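Local coordinates for stage II sporulation protein Q (Bacillus subtilis, PDB 3TUF) that forms with SpoIIIAH an intercellular channel between forespore and mother cell, open at the forespore end, and takes part in forespore engulfment during sporulation, at residues A[39-45]-A[95-101]. Residue numbers count along the deposited sequence, not the author numbering.
Sequences ENVAMPV and DVSASLS
In this M23 peptidase (LytM-like) fold, the irregular segment 39-45 runs nearly antiparallel to 95-101, end-to-end directions 166° apart, with a single beta bridge, V45 to V96 (CA-CA 4.5 Å). S97 N donates to P44 O (2.9 Å, 164°), and V96 CA adds a CA-H...O contact to P44 O at 3.4 Å. V45 of the bridge and S97, one residue beyond V96, have the same extended backbone (phi/psi -141/162). Nearer S101, S99 has left the strand conformation (-69/-30) and grips A42 twice: A42 N donates to S99 O (3.2 Å, 155°), while the t rotamer brings S99 OG to A42 O at 2.8 Å. L100, m,t, brings CD2 to 4.3 Å from V41 CG2. P44 packs on L86, Y129 and F167, from strands 84-88, 125-132 and 165-171 of the large antiparallel sheet, and S99 also touches F167, so this contact lies against that sheet. Q145 joins the two backbones, its NE2 binding N40 O and S99 O; its backbone N hydrogen-bonds to S101 OG. E39, p,t, extends its carboxylate past L100 so that S101 N meets E39 OE1 at 2.8 Å, 174°.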
loop_
_atom_site.group_PDB
_atom_site.type_symbol
_atom_site.label_atom_id
_atom_site.label_comp_id
_atom_site.label_asym_id
_atom_site.label_seq_id
_atom_site.Cartn_x
_atom_site.Cartn_y
_atom_site.Cartn_z
ATOM N N GLU A 39 19.683 39.494 -18.723
ATOM C CA GLU A 39 19.902 38.955 -20.052
ATOM C C GLU A 39 18.823 38.014 -20.507
ATOM O O GLU A 39 18.041 37.556 -19.726
ATOM C CB GLU A 39 21.283 38.315 -20.196
ATOM C CG GLU A 39 21.619 37.218 -19.232
ATOM C CD GLU A 39 23.056 36.749 -19.372
ATOM O OE1 GLU A 39 23.334 35.590 -19.071
ATOM O OE2 GLU A 39 23.913 37.530 -19.778
ATOM N N ASN A 40 18.800 37.748 -21.796
ATOM C CA ASN A 40 17.802 36.906 -22.391
ATOM C C ASN A 40 18.311 35.506 -22.571
ATOM O O ASN A 40 19.474 35.294 -22.744
ATOM C CB ASN A 40 17.422 37.440 -23.753
ATOM C CG ASN A 40 16.705 38.756 -23.688
ATOM O OD1 ASN A 40 16.633 39.391 -22.655
ATOM N ND2 ASN A 40 16.174 39.175 -24.812
ATOM N N VAL A 41 17.421 34.546 -22.556
ATOM C CA VAL A 41 17.795 33.143 -22.626
ATOM C C VAL A 41 18.181 32.832 -24.044
ATOM O O VAL A 41 17.402 33.049 -24.936
ATOM C CB VAL A 41 16.601 32.229 -22.175
ATOM C CG1 VAL A 41 16.856 30.714 -22.496
ATOM C CG2 VAL A 41 16.272 32.462 -20.682
ATOM N N ALA A 42 19.387 32.319 -24.266
ATOM C CA ALA A 42 19.807 32.079 -25.660
ATOM C C ALA A 42 19.825 30.602 -26.047
ATOM O O ALA A 42 20.048 29.748 -25.194
ATOM C CB ALA A 42 21.168 32.732 -25.938
ATOM N N MET A 43 19.573 30.305 -27.322
ATOM C CA MET A 43 19.857 28.980 -27.883
ATOM C C MET A 43 21.260 28.581 -27.451
ATOM O O MET A 43 22.161 29.389 -27.515
ATOM C CB MET A 43 19.745 29.021 -29.403
ATOM C CG MET A 43 18.316 29.002 -29.810
ATOM S SD MET A 43 17.666 27.289 -29.646
ATOM C CE MET A 43 18.320 26.662 -31.231
ATOM N N PRO A 44 21.453 27.339 -26.994
ATOM C CA PRO A 44 22.756 26.946 -26.418
ATOM C C PRO A 44 23.802 26.537 -27.484
ATOM O O PRO A 44 24.544 25.518 -27.297
ATOM C CB PRO A 44 22.378 25.730 -25.582
ATOM C CG PRO A 44 21.377 25.059 -26.422
ATOM C CD PRO A 44 20.544 26.184 -27.067
ATOM N N VAL A 45 23.867 27.315 -28.571
ATOM C CA VAL A 45 24.649 26.926 -29.764
ATOM C C VAL A 45 25.306 28.181 -30.301
ATOM O O VAL A 45 24.910 29.275 -29.915
ATOM C CB VAL A 45 23.722 26.267 -30.768
ATOM C CG1 VAL A 45 24.192 26.406 -32.122
ATOM C CG2 VAL A 45 23.629 24.815 -30.470
ATOM N N ASP A 95 29.302 23.283 -32.034
ATOM C CA ASP A 95 29.818 23.752 -30.764
ATOM C C ASP A 95 28.645 24.168 -29.976
ATOM O O ASP A 95 27.751 24.822 -30.501
ATOM C CB ASP A 95 30.792 24.910 -30.962
ATOM C CG ASP A 95 32.029 24.514 -31.874
ATOM O OD1 ASP A 95 32.899 23.708 -31.414
ATOM O OD2 ASP A 95 32.129 25.007 -33.026
ATOM N N VAL A 96 28.620 23.739 -28.723
ATOM C CA VAL A 96 27.607 24.161 -27.776
ATOM C C VAL A 96 28.110 25.317 -26.908
ATOM O O VAL A 96 29.294 25.331 -26.528
ATOM C CB VAL A 96 27.380 22.991 -26.871
ATOM C CG1 VAL A 96 26.626 23.388 -25.497
ATOM C CG2 VAL A 96 26.752 21.852 -27.661
ATOM N N SER A 97 27.235 26.250 -26.544
ATOM C CA SER A 97 27.667 27.383 -25.729
ATOM C C SER A 97 26.673 27.773 -24.686
ATOM O O SER A 97 25.494 27.458 -24.766
ATOM C CB SER A 97 27.927 28.600 -26.608
ATOM O OG SER A 97 26.849 28.788 -27.477
ATOM N N ALA A 98 27.148 28.518 -23.715
ATOM C CA ALA A 98 26.342 28.795 -22.561
ATOM C C ALA A 98 25.178 29.688 -22.985
ATOM O O ALA A 98 25.338 30.722 -23.666
ATOM C CB ALA A 98 27.169 29.424 -21.457
ATOM N N SER A 99 23.993 29.208 -22.630
ATOM C CA SER A 99 22.746 29.890 -22.871
ATOM C C SER A 99 22.617 31.139 -22.015
ATOM O O SER A 99 21.943 32.068 -22.409
ATOM C CB SER A 99 21.613 28.935 -22.536
ATOM O OG SER A 99 20.408 29.652 -22.401
ATOM N N LEU A 100 23.226 31.133 -20.833
ATOM C CA LEU A 100 23.281 32.305 -19.980
ATOM C C LEU A 100 24.604 32.268 -19.228
ATOM O O LEU A 100 25.250 31.225 -19.154
ATOM C CB LEU A 100 22.152 32.297 -18.951
ATOM C CG LEU A 100 20.668 32.434 -19.356
ATOM C CD1 LEU A 100 19.822 31.890 -18.254
ATOM C CD2 LEU A 100 20.222 33.865 -19.676
ATOM N N SER A 101 24.999 33.404 -18.657
ATOM C CA SER A 101 26.196 33.474 -17.846
ATOM C C SER A 101 26.027 32.805 -16.448
ATOM O O SER A 101 24.946 32.786 -15.845
ATOM C CB SER A 101 26.635 34.925 -17.756
ATOM O OG SER A 101 26.607 35.532 -19.068
#